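Local coordinates for protein xyloglucanase (Paenibacillus pabuli, PDB 2JEP) that probably cleaves the glucan backbone of xyloglucan, a plant cell-wall polysaccharide, as a glycoside hydrolase of family 5 with a TIM-barrel fold, at residues 177-182 / 222-227; 259-264 / 315-320. All coordinates share one frame; numbering follows the deposited sequence. Where two conformers were deposited one is given.

The chain folds as an eight-stranded parallel barrel, and both contacts join neighbouring strands of it. Contact 1 comes first: strand 175-178 leads through helix 193-211 to strand 222-225, and the pairing closes a beta-alpha-beta crossover. Contact 2 does the same further on, from strand 259-265 through helix 298-313 to strand 319-324. The two loops follow each other in series, neither nested nor crossed. Strands 222-225 and 259-265 are themselves neighbours, with L222 O about 2.8 Å from M260 N, so four consecutive strands form one arc of the barrel wall. The contacts also meet beyond strand 175-178, where E182 OE2 lies 2.7 Å from H264 ND1.

Contact 1 of 2, residues 177-182 / 222-227; sequences FESMNE and LLVPGW
E178 and L223 lie side by side on one face of the parallel strands and point the same way. The E178 chain is extended, with CG anti to the backbone N (chi1 177°). L223 CD2 sits against its outer half, 3.8 Å from both E178 CG and E178 CD. The carboxylate stays over the same methyl, and OE1 makes a salt bridge with R87. F177 and L222 run alongside each other on the opposite face. F177 CB meets L222 CD2 at 3.9 Å, and the F177 ring leads away to meet W161.

Two backbone bonds join the strands: L223 N to F177 O (2.8 Å) and S179 N to L223 O (2.9 Å). Then the chains part. S179 OG packs 3.2 Å from P225 CD, while its hydrogen bond goes to N203 OD1. In the conformer given, M180 CG meets P225 CG obliquely at 4.0 Å. Further along, a water bridges the carbonyls of N181 and G226.

P225 has no N-H to continue the pairing. The S179 carbonyl is instead taken up by Y157 and W161 of helix 150-167, and the water ties the separating backbones together. Here 179-182 leaves the sheet at the N181-E182 pair, where family 5 enzymes usually carry their acid/base glutamate. Y135 and H264 hold E182. R87 bonds both E178 and N181, so the salt bridge probably helps to position N181.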
loop_
_atom_site.group_PDB
_atom_site.type_symbol
_atom_site.label_atom_id
_atom_site.label_comp_id
_atom_site.label_asym_id
_atom_site.label_seq_id
_atom_site.Cartn_x
_atom_site.Cartn_y
_atom_site.Cartn_z
ATOM N N PHE A 177 3.846 -5.560 8.743
ATOM C CA PHE A 177 3.874 -4.138 9.053
ATOM C C PHE A 177 4.555 -3.400 7.896
ATOM O O PHE A 177 5.620 -3.823 7.439
ATOM C CB PHE A 177 4.670 -3.820 10.322
ATOM C CG PHE A 177 4.202 -4.494 11.594
ATOM C CD1 PHE A 177 2.909 -4.934 11.782
ATOM C CD2 PHE A 177 5.075 -4.634 12.645
ATOM C CE1 PHE A 177 2.536 -5.537 12.982
ATOM C CE2 PHE A 177 4.701 -5.206 13.845
ATOM C CZ PHE A 177 3.432 -5.675 14.004
ATOM N N GLU A 178 3.965 -2.276 7.488
ATOM C CA GLU A 178 4.470 -1.406 6.422
ATOM C C GLU A 178 4.837 -0.061 7.072
ATOM O O GLU A 178 4.018 0.571 7.742
ATOM C CB GLU A 178 3.370 -1.226 5.362
ATOM C CG GLU A 178 3.698 -0.317 4.236
ATOM C CD GLU A 178 2.548 -0.126 3.276
ATOM O OE1 GLU A 178 1.432 -0.575 3.580
ATOM O OE2 GLU A 178 2.765 0.469 2.195
ATOM N N SER A 179 6.097 0.340 6.873
ATOM C CA SER A 179 6.665 1.422 7.667
ATOM C C SER A 179 5.937 2.745 7.552
ATOM O O SER A 179 5.840 3.502 8.521
ATOM C CB SER A 179 8.105 1.624 7.260
ATOM O OG SER A 179 8.213 1.964 5.884
ATOM N N MET A 180 5.458 3.013 6.340
ATOM C CA MET A 180 4.814 4.279 6.009
ATOM C C MET A 180 4.278 4.106 4.598
ATOM O O MET A 180 4.414 3.022 4.019
ATOM C CB MET A 180 5.810 5.445 6.147
ATOM C CG MET A 180 7.056 5.268 5.322
ATOM S SD MET A 180 8.487 6.151 6.014
ATOM C CE MET A 180 9.730 5.799 4.787
ATOM N N ASN A 181 3.618 5.138 4.090
ATOM C CA ASN A 181 2.895 5.027 2.835
ATOM C C ASN A 181 3.665 5.696 1.701
ATOM O O ASN A 181 4.653 5.119 1.215
ATOM C CB ASN A 181 1.451 5.541 3.032
ATOM C CG ASN A 181 0.623 5.489 1.775
ATOM O OD1 ASN A 181 0.662 4.477 1.070
ATOM N ND2 ASN A 181 -0.120 6.565 1.482
ATOM N N GLU A 182 3.239 6.888 1.302
ATOM C CA GLU A 182 3.843 7.651 0.210
ATOM C C GLU A 182 4.501 8.880 0.815
ATOM O O GLU A 182 3.829 9.827 1.224
ATOM C CB GLU A 182 2.779 8.081 -0.804
ATOM C CG GLU A 182 2.103 6.906 -1.468
ATOM C CD GLU A 182 0.981 7.288 -2.430
ATOM O OE1 GLU A 182 0.510 8.458 -2.408
ATOM O OE2 GLU A 182 0.556 6.394 -3.213
ATOM N N LEU A 222 8.411 -7.246 7.044
ATOM C CA LEU A 222 8.260 -5.803 7.150
ATOM C C LEU A 222 8.412 -5.190 5.767
ATOM O O LEU A 222 9.367 -5.492 5.053
ATOM C CB LEU A 222 9.346 -5.243 8.058
ATOM C CG LEU A 222 9.425 -5.831 9.476
ATOM C CD1 LEU A 222 10.573 -5.185 10.254
ATOM C CD2 LEU A 222 8.122 -5.690 10.206
ATOM N N LEU A 223 7.458 -4.335 5.396
ATOM C CA LEU A 223 7.368 -3.743 4.069
ATOM C C LEU A 223 7.792 -2.274 4.150
ATOM O O LEU A 223 7.281 -1.546 4.999
ATOM C CB LEU A 223 5.925 -3.855 3.574
ATOM C CG LEU A 223 5.523 -3.224 2.242
ATOM C CD1 LEU A 223 6.301 -3.891 1.104
ATOM C CD2 LEU A 223 4.045 -3.328 1.993
ATOM N N VAL A 224 8.728 -1.868 3.284
ATOM C CA VAL A 224 9.255 -0.516 3.274
ATOM C C VAL A 224 9.226 0.042 1.850
ATOM O O VAL A 224 9.536 -0.671 0.898
ATOM C CB VAL A 224 10.695 -0.420 3.861
ATOM C CG1 VAL A 224 10.683 -0.916 5.300
ATOM C CG2 VAL A 224 11.725 -1.182 3.026
ATOM N N PRO A 225 8.869 1.327 1.702
ATOM C CA PRO A 225 8.961 1.970 0.421
ATOM C C PRO A 225 10.205 2.815 0.243
ATOM O O PRO A 225 10.889 3.132 1.205
ATOM C CB PRO A 225 7.748 2.902 0.458
ATOM C CG PRO A 225 7.772 3.399 1.886
ATOM C CD PRO A 225 8.271 2.224 2.704
ATOM N N GLY A 226 10.434 3.208 -1.005
ATOM C CA GLY A 226 11.283 4.344 -1.309
ATOM C C GLY A 226 10.462 5.604 -1.531
ATOM O O GLY A 226 9.332 5.729 -1.071
ATOM N N TRP A 227 11.062 6.568 -2.212
ATOM C CA TRP A 227 10.513 7.908 -2.358
ATOM C C TRP A 227 9.173 7.908 -3.091
ATOM O O TRP A 227 9.099 7.511 -4.259
ATOM C CB TRP A 227 11.511 8.755 -3.145
ATOM C CG TRP A 227 11.177 10.197 -3.261
ATOM C CD1 TRP A 227 10.542 10.824 -4.288
ATOM C CD2 TRP A 227 11.550 11.221 -2.335
ATOM N NE1 TRP A 227 10.489 12.170 -4.058
ATOM C CE2 TRP A 227 11.091 12.446 -2.860
ATOM C CE3 TRP A 227 12.227 11.223 -1.106
ATOM C CZ2 TRP A 227 11.291 13.658 -2.216
ATOM C CZ3 TRP A 227 12.427 12.418 -0.468
ATOM C CH2 TRP A 227 11.958 13.626 -1.018
HETATM O O HOH W 1 6.960 6.368 0.154
#

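Contact 2 of 2, residues 259-264 / 315-320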
loop_
_atom_site.group_PDB
_atom_site.type_symbol
_atom_site.label_atom_id
_atom_site.label_comp_id
_atom_site.label_asym_id
_atom_site.label_seq_id
_atom_site.Cartn_x
_atom_site.Cartn_y
_atom_site.Cartn_z
ATOM N N ILE A 259 12.424 -8.503 4.780
ATOM C CA ILE A 259 11.998 -7.169 4.366
ATOM C C ILE A 259 11.492 -7.259 2.938
ATOM O O ILE A 259 12.053 -7.978 2.117
ATOM C CB ILE A 259 13.129 -6.137 4.500
ATOM C CG1 ILE A 259 13.515 -5.991 5.973
ATOM C CG2 ILE A 259 12.705 -4.777 3.913
ATOM C CD1 ILE A 259 14.746 -5.194 6.183
ATOM N N MET A 260 10.380 -6.572 2.679
ATOM C CA MET A 260 9.762 -6.475 1.353
ATOM C C MET A 260 9.804 -5.006 0.933
ATOM O O MET A 260 9.838 -4.124 1.796
ATOM C CB MET A 260 8.286 -6.871 1.399
ATOM C CG MET A 260 7.966 -8.149 2.096
ATOM S SD MET A 260 6.186 -8.386 2.203
ATOM C CE MET A 260 6.069 -10.192 2.367
ATOM N N ILE A 261 9.739 -4.753 -0.375
ATOM C CA ILE A 261 9.818 -3.397 -0.916
ATOM C C ILE A 261 8.487 -3.007 -1.551
ATOM O O ILE A 261 7.908 -3.766 -2.319
ATOM C CB ILE A 261 10.930 -3.272 -1.971
ATOM C CG1 ILE A 261 12.271 -3.818 -1.447
ATOM C CG2 ILE A 261 11.118 -1.827 -2.409
ATOM C CD1 ILE A 261 12.783 -3.159 -0.157
ATOM N N SER A 262 8.008 -1.816 -1.184
ATOM C CA SER A 262 6.738 -1.280 -1.671
ATOM C C SER A 262 6.918 -0.331 -2.831
ATOM O O SER A 262 7.830 0.466 -2.797
ATOM C CB SER A 262 6.097 -0.497 -0.545
ATOM O OG SER A 262 5.007 0.275 -0.977
ATOM N N ALA A 263 6.038 -0.426 -3.836
ATOM C CA ALA A 263 5.857 0.643 -4.826
ATOM C C ALA A 263 4.374 0.683 -5.165
ATOM O O ALA A 263 3.639 -0.308 -4.923
ATOM C CB ALA A 263 6.719 0.417 -6.115
ATOM N N HIS A 264 3.921 1.839 -5.664
ATOM C CA HIS A 264 2.546 2.021 -6.119
ATOM C C HIS A 264 2.540 2.320 -7.610
ATOM O O HIS A 264 3.515 2.844 -8.119
ATOM C CB HIS A 264 1.864 3.156 -5.348
ATOM C CG HIS A 264 1.668 2.868 -3.889
ATOM N ND1 HIS A 264 1.242 3.818 -2.983
ATOM C CD2 HIS A 264 1.923 1.747 -3.170
ATOM C CE1 HIS A 264 1.188 3.264 -1.775
ATOM N NE2 HIS A 264 1.586 2.004 -1.859
ATOM N N GLN A 315 17.393 -10.125 -5.487
ATOM C CA GLN A 315 18.264 -10.050 -4.304
ATOM C C GLN A 315 17.606 -10.644 -3.071
ATOM O O GLN A 315 18.162 -10.569 -1.965
ATOM C CB GLN A 315 18.664 -8.600 -4.049
ATOM C CG GLN A 315 19.337 -7.892 -5.239
ATOM C CD GLN A 315 20.440 -8.703 -5.906
ATOM O OE1 GLN A 315 20.329 -9.094 -7.075
ATOM N NE2 GLN A 315 21.503 -8.953 -5.168
ATOM N N GLY A 316 16.409 -11.201 -3.242
ATOM C CA GLY A 316 15.721 -11.873 -2.153
ATOM C C GLY A 316 14.678 -11.033 -1.421
ATOM O O GLY A 316 14.121 -11.475 -0.414
ATOM N N TYR A 317 14.370 -9.844 -1.940
ATOM C CA TYR A 317 13.324 -9.000 -1.350
ATOM C C TYR A 317 12.026 -9.159 -2.147
ATOM O O TYR A 317 11.989 -8.797 -3.323
ATOM C CB TYR A 317 13.731 -7.529 -1.385
ATOM C CG TYR A 317 14.972 -7.207 -0.597
ATOM C CD1 TYR A 317 14.893 -6.914 0.749
ATOM C CD2 TYR A 317 16.231 -7.182 -1.195
ATOM C CE1 TYR A 317 16.008 -6.634 1.499
ATOM C CE2 TYR A 317 17.366 -6.887 -0.452
ATOM C CZ TYR A 317 17.249 -6.597 0.896
ATOM O OH TYR A 317 18.354 -6.282 1.644
ATOM N N PRO A 318 10.973 -9.669 -1.510
ATOM C CA PRO A 318 9.680 -9.582 -2.187
ATOM C C PRO A 318 9.319 -8.126 -2.483
ATOM O O PRO A 318 9.699 -7.228 -1.741
ATOM C CB PRO A 318 8.702 -10.161 -1.155
ATOM C CG PRO A 318 9.545 -11.027 -0.268
ATOM C CD PRO A 318 10.851 -10.283 -0.179
ATOM N N VAL A 319 8.582 -7.919 -3.561
ATOM C CA VAL A 319 8.034 -6.614 -3.910
ATOM C C VAL A 319 6.521 -6.697 -3.831
ATOM O O VAL A 319 5.915 -7.663 -4.304
ATOM C CB VAL A 319 8.493 -6.180 -5.312
ATOM C CG1 VAL A 319 7.751 -4.937 -5.804
ATOM C CG2 VAL A 319 10.004 -5.919 -5.295
ATOM N N VAL A 320 5.944 -5.683 -3.185
ATOM C CA VAL A 320 4.507 -5.515 -3.127
ATOM C C VAL A 320 4.136 -4.233 -3.862
ATOM O O VAL A 320 4.568 -3.143 -3.453
ATOM C CB VAL A 320 4.018 -5.454 -1.653
ATOM C CG1 VAL A 320 2.496 -5.237 -1.593
ATOM C CG2 VAL A 320 4.422 -6.732 -0.890
#
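I261 and V320 carry the backbone pairing. I261 N donates to P318 O (2.8 Å), V320 N to I261 O (2.9 Å) and A263 N to V320 O (3.1 Å). The strands are parallel, and I261 pairs with V319 and S262 with V320.

Apolar contacts fall on two faces. On one, M260 crosses P318 at about a right angle, M260 CG to P318 CB at 3.9 Å. Its extended chain then brings SD to V320 CG2, also 3.9 Å. On the other, I261 CG1 meets Y317 CB at 4.0 Å.

The I259 carbonyl is a polar exception. It is buried without a hydrogen-bond partner and faces the edge of the Y317 ring, I259 O to Y317 CD1 at 3.3 Å. The ring also lies beside I259 CB. An alanine in place of Y317 would probably open a gap beside I259 and leave its carbonyl without the ring edge.

The Schellman motif at G316 ends helix 298-313 just before this pairing. That helix covers I261, A263 and V319 through F312, M308 and V313. Helix 35-42 packs on M260 and P318, and strand 222-225 flanks 259-264 through L223 and V224.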